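Side-chain contacts in 2-Keto-3-deoxy-(6-phospho-)gluconate aldolase (Thermoproteus tenax, PDB 2R91), which is an aldolase of the dihydrodipicolinate synthetase family, built as a TIM barrel and assembled from four protein chains: residues A[3-8]-A[26-31]; A[235-240]-A[270-275]. One frame throughout, in Å; residues are numbered along the deposited sequence.

Contact 1 of 2, residues A[3-8]-A[26-31]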
loop_
_atom_site.group_PDB
_atom_site.type_symbol
_atom_site.label_atom_id
_atom_site.label_comp_id
_atom_site.label_asym_id
_atom_site.label_seq_id
_atom_site.Cartn_x
_atom_site.Cartn_y
_atom_site.Cartn_z
ATOM N N ILE A 3 -7.961 -30.953 2.112
ATOM C CA ILE A 3 -8.918 -29.898 1.893
ATOM C C ILE A 3 -9.446 -29.519 3.281
ATOM O O ILE A 3 -10.072 -30.348 3.976
ATOM C CB ILE A 3 -10.041 -30.368 0.980
ATOM C CG1 ILE A 3 -9.453 -30.644 -0.422
ATOM C CG2 ILE A 3 -11.161 -29.280 0.915
ATOM C CD1 ILE A 3 -10.377 -31.350 -1.437
ATOM N N VAL A 4 -9.155 -28.293 3.694
ATOM C CA VAL A 4 -9.607 -27.823 5.009
ATOM C C VAL A 4 -10.682 -26.777 4.774
ATOM O O VAL A 4 -10.483 -25.826 4.012
ATOM C CB VAL A 4 -8.442 -27.194 5.810
ATOM C CG1 VAL A 4 -8.907 -26.739 7.229
ATOM C CG2 VAL A 4 -7.227 -28.109 5.889
ATOM N N ALA A 5 -11.843 -26.943 5.386
ATOM C CA ALA A 5 -12.895 -25.958 5.219
ATOM C C ALA A 5 -12.900 -24.931 6.361
ATOM O O ALA A 5 -13.106 -25.305 7.510
ATOM C CB ALA A 5 -14.232 -26.642 5.136
ATOM N N PRO A 6 -12.706 -23.628 6.036
ATOM C CA PRO A 6 -12.907 -22.569 7.032
ATOM C C PRO A 6 -14.415 -22.367 7.028
ATOM O O PRO A 6 -14.977 -21.574 6.243
ATOM C CB PRO A 6 -12.117 -21.370 6.447
ATOM C CG PRO A 6 -12.283 -21.561 4.894
ATOM C CD PRO A 6 -12.383 -23.090 4.681
ATOM N N VAL A 7 -15.086 -23.143 7.879
ATOM C CA VAL A 7 -16.522 -23.307 7.827
ATOM C C VAL A 7 -17.267 -22.050 8.236
ATOM O O VAL A 7 -16.817 -21.306 9.125
ATOM C CB VAL A 7 -16.938 -24.544 8.670
ATOM C CG1 VAL A 7 -16.730 -24.263 10.187
ATOM C CG2 VAL A 7 -18.368 -24.978 8.334
ATOM N N ILE A 8 -18.394 -21.792 7.564
ATOM C CA ILE A 8 -19.260 -20.692 7.956
ATOM C C ILE A 8 -19.889 -20.958 9.334
ATOM O O ILE A 8 -20.156 -22.096 9.695
ATOM C CB ILE A 8 -20.404 -20.440 6.926
ATOM C CG1 ILE A 8 -21.140 -21.748 6.610
ATOM C CG2 ILE A 8 -19.838 -19.777 5.624
ATOM C CD1 ILE A 8 -22.411 -21.590 5.761
ATOM N N LYS A 26 -21.532 -32.068 7.989
ATOM C CA LYS A 26 -21.602 -33.466 7.602
ATOM C C LYS A 26 -21.696 -33.613 6.075
ATOM O O LYS A 26 -21.118 -34.535 5.501
ATOM C CB LYS A 26 -22.775 -34.145 8.315
ATOM C CG LYS A 26 -22.516 -34.288 9.843
ATOM C CD LYS A 26 -23.834 -34.583 10.609
ATOM C CE LYS A 26 -23.670 -34.400 12.128
ATOM N NZ LYS A 26 -25.018 -34.397 12.805
ATOM N N ASN A 27 -22.418 -32.704 5.427
ATOM C CA ASN A 27 -22.426 -32.684 3.957
ATOM C C ASN A 27 -21.032 -32.449 3.367
ATOM O O ASN A 27 -20.522 -33.240 2.559
ATOM C CB ASN A 27 -23.388 -31.624 3.418
ATOM C CG ASN A 27 -23.359 -31.544 1.893
ATOM O OD1 ASN A 27 -23.667 -32.527 1.222
ATOM N ND2 ASN A 27 -22.951 -30.395 1.344
ATOM N N ILE A 28 -20.374 -31.371 3.774
ATOM C CA ILE A 28 -19.111 -31.065 3.094
ATOM C C ILE A 28 -18.020 -32.088 3.404
ATOM O O ILE A 28 -17.175 -32.381 2.568
ATOM C CB ILE A 28 -18.665 -29.588 3.322
ATOM C CG1 ILE A 28 -18.140 -29.378 4.760
ATOM C CG2 ILE A 28 -19.836 -28.642 2.992
ATOM C CD1 ILE A 28 -17.851 -27.869 5.119
ATOM N N THR A 29 -18.016 -32.664 4.602
ATOM C CA THR A 29 -17.008 -33.693 4.877
ATOM C C THR A 29 -17.324 -34.978 4.073
ATOM O O THR A 29 -16.425 -35.742 3.751
ATOM C CB THR A 29 -16.862 -34.018 6.397
ATOM O OG1 THR A 29 -18.138 -34.367 6.911
ATOM C CG2 THR A 29 -16.343 -32.793 7.183
ATOM N N SER A 30 -18.587 -35.203 3.728
ATOM C CA SER A 30 -18.911 -36.320 2.843
ATOM C C SER A 30 -18.414 -36.113 1.397
ATOM O O SER A 30 -18.274 -37.072 0.625
ATOM C CB SER A 30 -20.405 -36.612 2.833
ATOM O OG SER A 30 -21.095 -35.738 1.949
ATOM N N LYS A 31 -18.160 -34.854 1.040
ATOM C CA LYS A 31 -17.806 -34.484 -0.320
ATOM C C LYS A 31 -16.341 -34.139 -0.479
ATOM O O LYS A 31 -15.957 -33.553 -1.489
ATOM C CB LYS A 31 -18.688 -33.334 -0.801
ATOM C CG LYS A 31 -20.127 -33.770 -1.013
ATOM C CD LYS A 31 -20.958 -32.738 -1.721
ATOM C CE LYS A 31 -22.385 -33.191 -1.816
ATOM N NZ LYS A 31 -23.194 -32.260 -2.633
#
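No flat group lies between A5, V7 and I28, the three buried residues that touch; the contact is made by methyls alone, with 86 Å² buried over both segments. The CD1 methyl of I28 is the probe: it meets A5 CB at 3.8 Å and passes V7 CG2 at a looser 4.4 Å. Its reach follows from the torsions. CG1 of I28 sits between the backbone N and the carbonyl carbon (chi1 73°), and an extended chi2 of -172° then carries CD1 out from the helix toward the strand. The CA atoms of A5 and I28 are 8.3 Å apart, consistent with the small side chain of A5. Behind the contact, the helix end is tied by S30 OG, which donates to a lone pair of N27 O in the carbonyl plane (2.6 Å), while N27 ND2 and K31 NZ both bond Q251 OE1. Strand 2-6 lies in the barrel between strands 35-38 and 192-193: A5 pairs through its backbone with V35 and F37, and V4 with V193. V7 also touches F21, H24 and V25 of helix 18-30, and I3 packs on helix 202-213.

Contact 2 of 2, residues A[235-240]-A[270-275]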
loop_
_atom_site.group_PDB
_atom_site.type_symbol
_atom_site.label_atom_id
_atom_site.label_comp_id
_atom_site.label_asym_id
_atom_site.label_seq_id
_atom_site.Cartn_x
_atom_site.Cartn_y
_atom_site.Cartn_z
ATOM N N ARG A 235 -17.866 -11.672 -4.856
ATOM C CA ARG A 235 -17.147 -10.533 -4.296
ATOM C C ARG A 235 -17.870 -9.258 -4.636
ATOM O O ARG A 235 -17.816 -8.278 -3.907
ATOM C CB ARG A 235 -15.722 -10.458 -4.841
ATOM C CG ARG A 235 -14.767 -11.543 -4.347
ATOM C CD ARG A 235 -13.371 -10.984 -4.488
ATOM N NE ARG A 235 -12.238 -11.913 -4.476
ATOM C CZ ARG A 235 -11.856 -12.676 -3.450
ATOM N NH1 ARG A 235 -12.569 -12.746 -2.297
ATOM N NH2 ARG A 235 -10.759 -13.423 -3.596
ATOM N N HIS A 236 -18.556 -9.280 -5.768
ATOM C CA HIS A 236 -19.257 -8.107 -6.224
ATOM C C HIS A 236 -20.355 -7.656 -5.230
ATOM O O HIS A 236 -20.558 -6.456 -5.041
ATOM C CB HIS A 236 -19.744 -8.309 -7.692
ATOM C CG HIS A 236 -20.208 -7.054 -8.341
ATOM N ND1 HIS A 236 -21.487 -6.902 -8.848
ATOM C CD2 HIS A 236 -19.578 -5.866 -8.530
ATOM C CE1 HIS A 236 -21.625 -5.673 -9.323
ATOM N NE2 HIS A 236 -20.484 -5.021 -9.132
ATOM N N ILE A 237 -21.034 -8.599 -4.556
ATOM C CA ILE A 237 -22.107 -8.224 -3.603
ATOM C C ILE A 237 -21.778 -8.315 -2.118
ATOM O O ILE A 237 -22.669 -8.140 -1.279
ATOM C CB ILE A 237 -23.391 -9.044 -3.785
ATOM C CG1 ILE A 237 -23.046 -10.535 -3.821
ATOM C CG2 ILE A 237 -24.223 -8.558 -4.979
ATOM C CD1 ILE A 237 -24.232 -11.364 -3.882
ATOM N N GLY A 238 -20.530 -8.615 -1.773
ATOM C CA GLY A 238 -20.174 -8.773 -0.364
ATOM C C GLY A 238 -19.852 -10.243 -0.142
ATOM O O GLY A 238 -20.737 -11.044 0.171
ATOM N N TYR A 239 -18.579 -10.594 -0.296
ATOM C CA TYR A 239 -18.184 -11.997 -0.361
ATOM C C TYR A 239 -18.618 -12.780 0.880
ATOM O O TYR A 239 -19.170 -13.867 0.767
ATOM C CB TYR A 239 -16.672 -12.145 -0.553
ATOM C CG TYR A 239 -16.343 -13.593 -0.803
ATOM C CD1 TYR A 239 -16.700 -14.186 -2.003
ATOM C CD2 TYR A 239 -15.735 -14.387 0.187
ATOM C CE1 TYR A 239 -16.457 -15.524 -2.251
ATOM C CE2 TYR A 239 -15.469 -15.732 -0.050
ATOM C CZ TYR A 239 -15.839 -16.290 -1.280
ATOM O OH TYR A 239 -15.614 -17.605 -1.543
ATOM N N ALA A 240 -18.361 -12.220 2.059
ATOM C CA ALA A 240 -18.562 -12.974 3.336
ATOM C C ALA A 240 -20.020 -13.380 3.509
ATOM O O ALA A 240 -20.325 -14.534 3.848
ATOM C CB ALA A 240 -18.061 -12.133 4.536
ATOM N N LYS A 270 -29.481 -11.862 -3.384
ATOM C CA LYS A 270 -29.560 -13.309 -3.569
ATOM C C LYS A 270 -30.022 -13.684 -4.978
ATOM O O LYS A 270 -29.452 -14.572 -5.601
ATOM C CB LYS A 270 -30.509 -13.935 -2.543
ATOM C CG LYS A 270 -29.947 -13.972 -1.133
ATOM C CD LYS A 270 -31.017 -14.522 -0.187
ATOM C CE LYS A 270 -30.571 -14.508 1.247
ATOM N NZ LYS A 270 -31.658 -15.156 2.075
ATOM N N ALA A 271 -31.058 -13.019 -5.480
ATOM C CA ALA A 271 -31.542 -13.338 -6.834
ATOM C C ALA A 271 -30.462 -13.038 -7.888
ATOM O O ALA A 271 -30.235 -13.827 -8.809
ATOM C CB ALA A 271 -32.855 -12.550 -7.127
ATOM N N TRP A 272 -29.789 -11.906 -7.738
ATOM C CA TRP A 272 -28.728 -11.514 -8.674
ATOM C C TRP A 272 -27.598 -12.552 -8.664
ATOM O O TRP A 272 -27.070 -12.966 -9.708
ATOM C CB TRP A 272 -28.197 -10.106 -8.347
ATOM C CG TRP A 272 -27.090 -9.687 -9.288
ATOM C CD1 TRP A 272 -27.242 -9.018 -10.484
ATOM C CD2 TRP A 272 -25.679 -9.981 -9.173
ATOM N NE1 TRP A 272 -26.017 -8.850 -11.083
ATOM C CE2 TRP A 272 -25.043 -9.430 -10.321
ATOM C CE3 TRP A 272 -24.887 -10.614 -8.198
ATOM C CZ2 TRP A 272 -23.660 -9.496 -10.524
ATOM C CZ3 TRP A 272 -23.524 -10.710 -8.402
ATOM C CH2 TRP A 272 -22.912 -10.149 -9.562
ATOM N N LEU A 273 -27.208 -13.004 -7.474
ATOM C CA LEU A 273 -26.126 -13.981 -7.406
ATOM C C LEU A 273 -26.499 -15.307 -8.024
ATOM O O LEU A 273 -25.679 -15.921 -8.693
ATOM C CB LEU A 273 -25.696 -14.200 -5.928
ATOM C CG LEU A 273 -24.476 -15.082 -5.689
ATOM C CD1 LEU A 273 -23.214 -14.471 -6.331
ATOM C CD2 LEU A 273 -24.317 -15.322 -4.137
ATOM N N ARG A 274 -27.726 -15.766 -7.795
ATOM C CA ARG A 274 -28.163 -17.044 -8.357
ATOM C C ARG A 274 -28.043 -17.017 -9.885
ATOM O O ARG A 274 -27.570 -17.973 -10.488
ATOM C CB ARG A 274 -29.608 -17.371 -7.982
ATOM C CG ARG A 274 -29.865 -17.649 -6.497
ATOM C CD ARG A 274 -31.388 -17.531 -6.203
ATOM N NE ARG A 274 -31.687 -17.487 -4.770
ATOM C CZ ARG A 274 -32.743 -16.875 -4.235
ATOM N NH1 ARG A 274 -33.603 -16.203 -5.013
ATOM N NH2 ARG A 274 -32.929 -16.924 -2.904
ATOM N N ALA A 275 -28.435 -15.904 -10.494
ATOM C CA ALA A 275 -28.340 -15.764 -11.959
ATOM C C ALA A 275 -26.879 -15.617 -12.397
ATOM O O ALA A 275 -26.449 -16.151 -13.433
ATOM C CB ALA A 275 -29.155 -14.551 -12.419
#
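H236, I237, W272 and L273 form the first shell, two pairs of neighbours facing each other across the junction of helices 217-237 and 267-276. H236 ND1 lies 3.6 Å from W272 CH2, which sits at the edge of the imidazole, near its plane. The two rings are tilted by 49° with centroids 5.4 Å apart, an oblique pairing that is neither a stack nor edge-to-face. A crystal neighbour also touches the tryptophan, which may influence how its ring is placed. Next to it, I237 divides its branches between two partners. I237 CG2 approaches the six-membered ring of W272 obliquely, 3.9 Å from CE3. I237 CD1 is 3.8 Å from L273 CB and almost as near to the other side-chain carbons of that leucine. The fork is set by a chi1 of 50°, with CG1 between the backbone N and the carbonyl carbon and CG2 beside the N.

One step out, G238 has a positive phi of 112°, a conformation suited to glycine; it is the first residue to leave helical backbone angles, and it holds the N-cap position just before helix 239-251. L273 continues inward onto A242 and L246 of that helix, I237 also touches L265, and a salt bridge from R274 NE to E245 OE2 links helix 267-276 to helix 239-251. On the far flank, R235 NH1 lies above one face of the Y239 ring, offset toward its rim, and close to R104 NH2 of a second subunit, a pair of like charges.

No hydrogen bond crosses the 199 Å² interface, so cohesion probably rests mostly on apolar packing, graded from buried L273 through partly exposed I237 to the exposed rings of H236 and W272, where the imidazole adds a polar group.

Contact 1 belongs to the core and contact 2 to the periphery: their centres lie about 10 and 20 Å from the centre of the chain. They share no secondary-structure element, since 3-8/26-31 joins a barrel strand to the helix that follows it, whereas 235-240/270-275 joins helices late in the chain. The centres are about 21 Å apart, yet the nearest atoms approach to about 6 Å without touching. Neither contact has a hydrogen bond across it. The chemistry differs with depth: contact 1 is small and wholly aliphatic, while contact 2 buries more than twice the area and adds exposed aromatic rings, H236 and W272, on its solvent-facing side.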